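Local coordinates for protein Alpha/beta hydrolase (PDB 6KMO) that probably hydrolyses ester bonds of lipid-like or other carboxylic ester substrates, as an esterase or lipase of the alpha/beta hydrolase fold, at residues V58-A66 / Y309-Q317; R120-A131 / L325-L336. The protein carries 2 engineered substitutions. All coordinates share one frame; numbering follows the deposited sequence.

Contact 1 of 2, residues V58-A66 / Y309-Q317; sequences VLIGAQQGA and YGLLNPLSQ
The side-chain amides of Q63 and N313 lie stacked, their planes only 20° apart, where the last turn of helix 52-63 meets the loop that leads into helix 319-335 of this alpha/beta hydrolase. Although the flat ends are nearly parallel, the two side chains cross at about a right angle, and NE2 of Q63 comes within 3.5 Å of CG of N313. Q63 gives both ends of its amide to backbone, whereas N313 splits its own between the carbonyl of Q63 and the guanidinium of R120. Q63 bends at chi2 (-61°), which turns its amide across the loop: OE1 receives the backbone N of N313 at 2.8 Å in an almost straight bond (175°), while NE2 donates a hydrogen bond to O of L311 at 2.9 Å, approaching from above that carbonyl's plane. One glutamine thus reads an acceptor and a donor two residues apart and fixes the path of the chain through L312. NE2 also bonds to O of T117, so the same amide reaches helix 115-129.

One turn earlier in the helix, CD1 of L59 approaches CD2 of both L311 and L312 at 4.4 Å, a loose apolar contact. CD of P314 lies 3.6 Å from O of A62. Beyond the helix end, Q63 to A66 form a type II beta turn, which brings CB of A66 over the N313 amide, 3.4 Å from ND2. OD1 of N313 accepts from NH1 of R120 in helix 115-129. The other end of this amide, ND2, bonds at 2.9 Å to O of Q63, in the carbonyl plane and on a lone pair.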
loop_
_atom_site.group_PDB
_atom_site.type_symbol
_atom_site.label_atom_id
_atom_site.label_comp_id
_atom_site.label_asym_id
_atom_site.label_seq_id
_atom_site.Cartn_x
_atom_site.Cartn_y
_atom_site.Cartn_z
ATOM N N VAL A 58 23.009 -19.679 -1.270
ATOM C CA VAL A 58 22.332 -18.981 -2.360
ATOM C C VAL A 58 21.810 -17.635 -1.880
ATOM O O VAL A 58 22.031 -16.598 -2.509
ATOM C CB VAL A 58 21.205 -19.844 -2.951
ATOM C CG1 VAL A 58 20.418 -19.058 -3.988
ATOM C CG2 VAL A 58 21.780 -21.115 -3.567
ATOM N N LEU A 59 21.096 -17.628 -0.755
ATOM C CA LEU A 59 20.554 -16.364 -0.265
ATOM C C LEU A 59 21.664 -15.462 0.254
ATOM O O LEU A 59 21.636 -14.247 0.026
ATOM C CB LEU A 59 19.493 -16.618 0.806
ATOM C CG LEU A 59 18.828 -15.366 1.351
ATOM C CD1 LEU A 59 18.060 -14.607 0.282
ATOM C CD2 LEU A 59 17.919 -15.731 2.523
ATOM N N ILE A 60 22.654 -16.034 0.937
ATOM C CA ILE A 60 23.778 -15.228 1.403
ATOM C C ILE A 60 24.408 -14.474 0.235
ATOM O O ILE A 60 24.633 -13.264 0.307
ATOM C CB ILE A 60 24.792 -16.102 2.153
ATOM C CG1 ILE A 60 24.178 -16.615 3.468
ATOM C CG2 ILE A 60 26.094 -15.326 2.400
ATOM C CD1 ILE A 60 24.989 -17.716 4.148
ATOM N N GLY A 61 24.690 -15.174 -0.860
ATOM C CA GLY A 61 25.345 -14.529 -1.994
ATOM C C GLY A 61 24.466 -13.526 -2.719
ATOM O O GLY A 61 24.947 -12.495 -3.191
ATOM N N ALA A 62 23.169 -13.817 -2.830
ATOM C CA ALA A 62 22.266 -12.873 -3.460
ATOM C C ALA A 62 22.259 -11.548 -2.718
ATOM O O ALA A 62 22.101 -10.488 -3.342
ATOM C CB ALA A 62 20.853 -13.448 -3.485
ATOM N N GLN A 63 22.438 -11.583 -1.402
ATOM C CA GLN A 63 22.301 -10.406 -0.562
ATOM C C GLN A 63 23.629 -9.720 -0.280
ATOM O O GLN A 63 23.644 -8.543 0.100
ATOM C CB GLN A 63 21.652 -10.806 0.776
ATOM C CG GLN A 63 20.244 -11.360 0.639
ATOM C CD GLN A 63 19.307 -10.365 0.037
ATOM O OE1 GLN A 63 19.253 -10.174 -1.175
ATOM N NE2 GLN A 63 18.579 -9.676 0.895
ATOM N N GLN A 64 24.741 -10.415 -0.486
ATOM C CA GLN A 64 26.042 -9.895 -0.109
ATOM C C GLN A 64 26.415 -8.676 -0.943
ATOM O O GLN A 64 26.070 -8.559 -2.117
ATOM C CB GLN A 64 27.082 -11.001 -0.306
ATOM C CG GLN A 64 28.492 -10.656 0.179
ATOM C CD GLN A 64 29.310 -9.885 -0.838
ATOM O OE1 GLN A 64 29.057 -9.919 -2.051
ATOM N NE2 GLN A 64 30.299 -9.152 -0.327
ATOM N N GLY A 65 27.117 -7.757 -0.298
ATOM C CA GLY A 65 27.734 -6.656 -1.022
ATOM C C GLY A 65 26.821 -5.503 -1.325
ATOM O O GLY A 65 27.153 -4.658 -2.160
ATOM N N ALA A 66 25.669 -5.435 -0.676
ATOM C CA ALA A 66 24.696 -4.394 -0.944
ATOM C C ALA A 66 25.050 -3.132 -0.167
ATOM O O ALA A 66 25.594 -3.186 0.935
ATOM C CB ALA A 66 23.309 -4.873 -0.516
ATOM N N TYR A 309 10.000 -9.208 -2.473
ATOM C CA TYR A 309 10.393 -8.007 -3.200
ATOM C C TYR A 309 11.152 -7.051 -2.295
ATOM O O TYR A 309 12.155 -6.458 -2.705
ATOM C CB TYR A 309 9.190 -7.314 -3.855
ATOM C CG TYR A 309 8.049 -6.889 -2.939
ATOM C CD1 TYR A 309 6.994 -7.744 -2.701
ATOM C CD2 TYR A 309 8.014 -5.635 -2.358
ATOM C CE1 TYR A 309 5.936 -7.375 -1.878
ATOM C CE2 TYR A 309 6.955 -5.247 -1.518
ATOM C CZ TYR A 309 5.915 -6.134 -1.299
ATOM O OH TYR A 309 4.853 -5.831 -0.464
ATOM N N GLY A 310 10.711 -6.900 -1.042
ATOM C CA GLY A 310 11.373 -5.968 -0.144
ATOM C C GLY A 310 12.620 -6.497 0.530
ATOM O O GLY A 310 13.327 -5.726 1.187
ATOM N N LEU A 311 12.883 -7.796 0.426
ATOM C CA LEU A 311 14.101 -8.378 0.973
ATOM C C LEU A 311 15.252 -8.351 -0.022
ATOM O O LEU A 311 16.362 -7.958 0.331
ATOM C CB LEU A 311 13.855 -9.843 1.371
ATOM C CG LEU A 311 15.101 -10.647 1.747
ATOM C CD1 LEU A 311 15.702 -10.097 3.031
ATOM C CD2 LEU A 311 14.797 -12.128 1.894
ATOM N N LEU A 312 15.006 -8.801 -1.244
ATOM C CA LEU A 312 16.091 -9.111 -2.172
ATOM C C LEU A 312 16.869 -7.858 -2.527
ATOM O O LEU A 312 16.334 -6.911 -3.108
ATOM C CB LEU A 312 15.516 -9.777 -3.425
ATOM C CG LEU A 312 14.898 -11.148 -3.162
ATOM C CD1 LEU A 312 14.045 -11.642 -4.338
ATOM C CD2 LEU A 312 15.949 -12.201 -2.793
ATOM N N ASN A 313 18.155 -7.841 -2.185
ATOM C CA ASN A 313 18.919 -6.623 -2.392
ATOM C C ASN A 313 19.044 -6.220 -3.854
ATOM O O ASN A 313 19.075 -5.008 -4.105
ATOM C CB ASN A 313 20.263 -6.728 -1.670
ATOM C CG ASN A 313 20.105 -6.685 -0.173
ATOM O OD1 ASN A 313 19.089 -6.218 0.341
ATOM N ND2 ASN A 313 21.082 -7.190 0.544
ATOM N N PRO A 314 19.077 -7.129 -4.832
ATOM C CA PRO A 314 19.066 -6.669 -6.235
ATOM C C PRO A 314 17.818 -5.888 -6.611
ATOM O O PRO A 314 17.828 -5.202 -7.645
ATOM C CB PRO A 314 19.203 -7.966 -7.035
ATOM C CG PRO A 314 19.975 -8.868 -6.093
ATOM C CD PRO A 314 19.394 -8.561 -4.724
ATOM N N LEU A 315 16.750 -5.954 -5.808
ATOM C CA LEU A 315 15.531 -5.195 -6.067
ATOM C C LEU A 315 15.393 -3.955 -5.187
ATOM O O LEU A 315 14.342 -3.304 -5.208
ATOM C CB LEU A 315 14.303 -6.093 -5.895
ATOM C CG LEU A 315 14.178 -7.217 -6.925
ATOM C CD1 LEU A 315 12.994 -8.084 -6.573
ATOM C CD2 LEU A 315 14.032 -6.655 -8.329
ATOM N N SER A 316 16.432 -3.577 -4.448
ATOM C CA SER A 316 16.310 -2.510 -3.469
ATOM C C SER A 316 16.156 -1.138 -4.087
ATOM O O SER A 316 15.804 -0.199 -3.366
ATOM C CB SER A 316 17.517 -2.519 -2.518
ATOM O OG SER A 316 18.686 -2.106 -3.186
ATOM N N GLN A 317 16.382 -0.989 -5.385
ATOM C CA GLN A 317 16.119 0.269 -6.074
ATOM C C GLN A 317 14.867 0.201 -6.936
ATOM O O GLN A 317 14.553 1.157 -7.656
ATOM C CB GLN A 317 17.337 0.706 -6.888
ATOM C CG GLN A 317 18.467 1.253 -6.003
ATOM C CD GLN A 317 18.052 2.498 -5.233
ATOM O OE1 GLN A 317 17.472 3.435 -5.797
ATOM N NE2 GLN A 317 18.310 2.500 -3.936
#

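Contact 2 of 2, residues R120-A131 / L325-L336; sequences RLIRDLVRASGA and LEQAGAALHEHL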
loop_
_atom_site.group_PDB
_atom_site.type_symbol
_atom_site.label_atom_id
_atom_site.label_comp_id
_atom_site.label_asym_id
_atom_site.label_seq_id
_atom_site.Cartn_x
_atom_site.Cartn_y
_atom_site.Cartn_z
ATOM N N ARG A 120 19.653 -4.980 5.129
ATOM C CA ARG A 120 19.221 -3.810 4.375
ATOM C C ARG A 120 17.731 -3.548 4.593
ATOM O O ARG A 120 17.313 -2.404 4.837
ATOM C CB ARG A 120 19.551 -3.989 2.898
ATOM C CG ARG A 120 19.489 -2.685 2.110
ATOM C CD ARG A 120 18.653 -2.829 0.860
ATOM N NE ARG A 120 17.220 -2.755 1.150
ATOM C CZ ARG A 120 16.317 -3.682 0.848
ATOM N NH1 ARG A 120 16.633 -4.847 0.307
ATOM N NH2 ARG A 120 15.052 -3.412 1.112
ATOM N N LEU A 121 16.923 -4.606 4.511
ATOM C CA LEU A 121 15.493 -4.500 4.772
ATOM C C LEU A 121 15.229 -3.971 6.172
ATOM O O LEU A 121 14.392 -3.085 6.362
ATOM C CB LEU A 121 14.844 -5.875 4.586
ATOM C CG LEU A 121 13.407 -6.055 5.078
ATOM C CD1 LEU A 121 12.441 -5.066 4.416
ATOM C CD2 LEU A 121 12.943 -7.495 4.829
ATOM N N ILE A 122 15.914 -4.526 7.175
ATOM C CA ILE A 122 15.696 -4.078 8.546
ATOM C C ILE A 122 16.039 -2.603 8.679
ATOM O O ILE A 122 15.290 -1.830 9.281
ATOM C CB ILE A 122 16.494 -4.942 9.534
ATOM C CG1 ILE A 122 15.980 -6.376 9.517
ATOM C CG2 ILE A 122 16.395 -4.356 10.928
ATOM C CD1 ILE A 122 16.939 -7.363 10.124
ATOM N N ARG A 123 17.185 -2.199 8.140
ATOM C CA ARG A 123 17.566 -0.794 8.216
ATOM C C ARG A 123 16.540 0.097 7.528
ATOM O O ARG A 123 16.221 1.187 8.026
ATOM C CB ARG A 123 18.956 -0.581 7.605
ATOM C CG ARG A 123 20.108 -1.123 8.447
ATOM C CD ARG A 123 21.414 -0.908 7.716
ATOM N NE ARG A 123 22.585 -1.338 8.466
ATOM C CZ ARG A 123 23.700 -0.621 8.614
ATOM N NH1 ARG A 123 23.799 0.604 8.122
ATOM N NH2 ARG A 123 24.710 -1.145 9.293
ATOM N N ASP A 124 16.010 -0.332 6.380
ATOM C CA ASP A 124 14.998 0.469 5.699
ATOM C C ASP A 124 13.771 0.668 6.587
ATOM O O ASP A 124 13.193 1.760 6.632
ATOM C CB ASP A 124 14.565 -0.206 4.392
ATOM C CG ASP A 124 15.562 -0.075 3.274
ATOM O OD1 ASP A 124 16.509 0.745 3.352
ATOM O OD2 ASP A 124 15.396 -0.816 2.276
ATOM N N LEU A 125 13.341 -0.383 7.284
ATOM C CA LEU A 125 12.156 -0.278 8.129
ATOM C C LEU A 125 12.416 0.586 9.358
ATOM O O LEU A 125 11.537 1.332 9.796
ATOM C CB LEU A 125 11.700 -1.678 8.549
ATOM C CG LEU A 125 11.118 -2.567 7.431
ATOM C CD1 LEU A 125 11.113 -4.016 7.883
ATOM C CD2 LEU A 125 9.732 -2.097 7.015
ATOM N N VAL A 126 13.611 0.475 9.934
ATOM C CA VAL A 126 14.002 1.331 11.050
ATOM C C VAL A 126 14.002 2.789 10.622
ATOM O O VAL A 126 13.459 3.654 11.311
ATOM C CB VAL A 126 15.378 0.879 11.563
ATOM C CG1 VAL A 126 15.986 1.943 12.496
ATOM C CG2 VAL A 126 15.257 -0.456 12.267
ATOM N N ARG A 127 14.595 3.084 9.470
ATOM C CA ARG A 127 14.665 4.473 9.018
ATOM C C ARG A 127 13.281 5.037 8.726
ATOM O O ARG A 127 12.990 6.190 9.068
ATOM C CB ARG A 127 15.566 4.537 7.791
ATOM C CG ARG A 127 17.034 4.332 8.130
ATOM C CD ARG A 127 17.863 3.998 6.901
ATOM N NE ARG A 127 17.730 5.047 5.907
ATOM C CZ ARG A 127 18.425 6.177 5.926
ATOM N NH1 ARG A 127 19.334 6.389 6.867
ATOM N NH2 ARG A 127 18.210 7.087 4.991
ATOM N N ALA A 128 12.411 4.239 8.107
ATOM C CA ALA A 128 11.092 4.723 7.738
ATOM C C ALA A 128 10.158 4.839 8.935
ATOM O O ALA A 128 9.214 5.632 8.897
ATOM C CB ALA A 128 10.488 3.817 6.672
ATOM N N SER A 129 10.375 4.055 9.986
ATOM C CA SER A 129 9.496 4.076 11.146
ATOM C C SER A 129 10.017 4.926 12.297
ATOM O O SER A 129 9.215 5.338 13.150
ATOM C CB SER A 129 9.281 2.652 11.679
ATOM O OG SER A 129 10.485 2.138 12.241
ATOM N N GLY A 130 11.319 5.182 12.351
ATOM C CA GLY A 130 11.932 5.821 13.506
ATOM C C GLY A 130 12.074 4.949 14.726
ATOM O O GLY A 130 12.495 5.450 15.783
ATOM N N ALA A 131 11.719 3.678 14.651
ATOM C CA ALA A 131 11.692 2.766 15.780
ATOM C C ALA A 131 12.901 1.843 15.734
ATOM O O ALA A 131 13.490 1.607 14.679
ATOM C CB ALA A 131 10.409 1.937 15.766
ATOM N N LEU A 325 8.253 -0.129 1.449
ATOM C CA LEU A 325 8.912 -0.166 2.748
ATOM C C LEU A 325 8.734 1.152 3.489
ATOM O O LEU A 325 8.547 1.160 4.710
ATOM C CB LEU A 325 10.380 -0.553 2.591
ATOM C CG LEU A 325 10.566 -1.969 2.027
ATOM C CD1 LEU A 325 12.055 -2.274 1.848
ATOM C CD2 LEU A 325 9.916 -3.040 2.901
ATOM N N GLU A 326 8.763 2.278 2.770
ATOM C CA GLU A 326 8.412 3.556 3.391
ATOM C C GLU A 326 7.006 3.504 3.982
ATOM O O GLU A 326 6.771 3.987 5.093
ATOM C CB GLU A 326 8.527 4.709 2.383
ATOM C CG GLU A 326 8.247 6.081 2.980
ATOM C CD GLU A 326 9.322 6.535 3.957
ATOM O OE1 GLU A 326 10.479 6.085 3.841
ATOM O OE2 GLU A 326 9.013 7.374 4.832
ATOM N N GLN A 327 6.068 2.903 3.252
ATOM C CA GLN A 327 4.675 2.848 3.679
ATOM C C GLN A 327 4.481 1.910 4.861
ATOM O O GLN A 327 3.666 2.190 5.756
ATOM C CB GLN A 327 3.811 2.444 2.479
ATOM C CG GLN A 327 3.731 3.521 1.405
ATOM C CD GLN A 327 2.832 3.161 0.252
ATOM O OE1 GLN A 327 2.718 2.001 -0.134
ATOM N NE2 GLN A 327 2.195 4.169 -0.330
ATOM N N ALA A 328 5.203 0.789 4.888
ATOM C CA ALA A 328 5.174 -0.061 6.075
ATOM C C ALA A 328 5.710 0.688 7.283
ATOM O O ALA A 328 5.132 0.619 8.376
ATOM C CB ALA A 328 5.976 -1.338 5.833
ATOM N N GLY A 329 6.818 1.408 7.104
ATOM C CA GLY A 329 7.396 2.159 8.212
ATOM C C GLY A 329 6.482 3.260 8.714
ATOM O O GLY A 329 6.387 3.489 9.922
ATOM N N ALA A 330 5.778 3.937 7.805
ATOM C CA ALA A 330 4.871 5.003 8.218
ATOM C C ALA A 330 3.719 4.445 9.043
ATOM O O ALA A 330 3.308 5.053 10.039
ATOM C CB ALA A 330 4.350 5.751 6.987
ATOM N N ALA A 331 3.176 3.301 8.638
ATOM C CA ALA A 331 2.108 2.683 9.414
ATOM C C ALA A 331 2.611 2.282 10.789
ATOM O O ALA A 331 1.930 2.503 11.805
ATOM C CB ALA A 331 1.557 1.477 8.648
ATOM N N LEU A 332 3.806 1.712 10.858
ATOM C CA LEU A 332 4.352 1.312 12.145
ATOM C C LEU A 332 4.595 2.519 13.039
ATOM O O LEU A 332 4.301 2.479 14.242
ATOM C CB LEU A 332 5.641 0.542 11.903
ATOM C CG LEU A 332 6.253 -0.150 13.108
ATOM C CD1 LEU A 332 5.286 -1.091 13.796
ATOM C CD2 LEU A 332 7.492 -0.907 12.638
ATOM N N HIS A 333 5.134 3.601 12.475
ATOM C CA HIS A 333 5.344 4.816 13.250
ATOM C C HIS A 333 4.049 5.301 13.880
ATOM O O HIS A 333 4.017 5.658 15.072
ATOM C CB HIS A 333 5.916 5.918 12.359
ATOM C CG HIS A 333 6.098 7.216 13.074
ATOM N ND1 HIS A 333 7.264 7.541 13.728
ATOM C CD2 HIS A 333 5.264 8.270 13.245
ATOM C CE1 HIS A 333 7.143 8.736 14.280
ATOM N NE2 HIS A 333 5.939 9.199 14.008
ATOM N N GLU A 334 2.961 5.309 13.110
ATOM C CA GLU A 334 1.706 5.816 13.633
ATOM C C GLU A 334 1.226 4.989 14.813
ATOM O O GLU A 334 0.589 5.525 15.725
ATOM C CB GLU A 334 0.669 5.846 12.518
ATOM C CG GLU A 334 -0.754 6.086 12.955
ATOM C CD GLU A 334 -1.004 7.500 13.463
ATOM O OE1 GLU A 334 -0.155 8.405 13.267
ATOM O OE2 GLU A 334 -2.094 7.694 14.046
ATOM N N HIS A 335 1.514 3.698 14.833
ATOM C CA HIS A 335 1.002 2.810 15.866
ATOM C C HIS A 335 1.945 2.628 17.043
ATOM O O HIS A 335 1.552 2.001 18.024
ATOM C CB HIS A 335 0.588 1.471 15.249
ATOM C CG HIS A 335 -0.630 1.602 14.410
ATOM N ND1 HIS A 335 -1.889 1.293 14.884
ATOM C CD2 HIS A 335 -0.802 2.098 13.162
ATOM C CE1 HIS A 335 -2.783 1.576 13.952
ATOM N NE2 HIS A 335 -2.152 2.072 12.903
ATOM N N LEU A 336 3.148 3.187 16.978
ATOM C CA LEU A 336 4.111 3.100 18.068
ATOM C C LEU A 336 4.245 4.391 18.858
ATOM O O LEU A 336 5.076 4.451 19.774
ATOM C CB LEU A 336 5.460 2.652 17.520
ATOM C CG LEU A 336 5.541 1.204 17.018
ATOM C CD1 LEU A 336 6.928 0.968 16.423
ATOM C CD2 LEU A 336 5.229 0.201 18.097
HETATM O O HOH W 1 7.491 6.958 7.060
#
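The H333 ring meets O of S129 edge-on, ND1 3.0 Å away and the oxygen in the ring plane, although the nitrogen stands above the plane of that carbonyl. At the other end, the R120 guanidinium has CD1 of L325 at its edge, 3.3 Å from NH2, and OD2 of D124 in the same plane. NE and NH2 grip this one oxygen side-on in a salt bridge, while NH1 bonds to N313 OD1.

L325 is a knob in the hole formed by R120, L121, D124 and L125; its CD2 meets CD1 of L121 at 3.6 Å. Midway, G329 has its CA 4.1 Å from the CA of S129. No side chain stands between the helices here, and a CB on G329 would run into CB of A128, which fits the axis separation of 7.5 Å at a crossing angle of -50°. A CA-H...O contact joins S129 to O of G329. OG of S129 sits between its own N and carbonyl carbon (chi1 68°), from where it donates to O of L125; by accepting from N of A131 it makes an ST turn at the helix end. A water bridges O of A128 and OE2 of E326.

Helix 115-129 lies against strands 83-92, 99-105 and 132-136, with L125 and S129 on F102 of strand 99-105. Helix 319-335 turns A330 to A330 of the second subunit.

Along the chain the segments alternate: 58-66, 120-131, 309-317, then 325-336, so the contacts cross along the chain; their centres lie about 19 Å apart. Helix 115-129 supplies one side of contact 2 and also reaches contact 1 through R120, the shared residue, whose NH2 reaches O of G310 (2.9 Å). The loop of contact 1 continues directly into helix 319-335 of contact 2. Together they tie helix 52-63, from the N-terminal part of the chain, and the C-terminal helix to one helix packed on the central sheet, and the side chains of L311 and L125 lie near the putative nucleophile elbow without touching it.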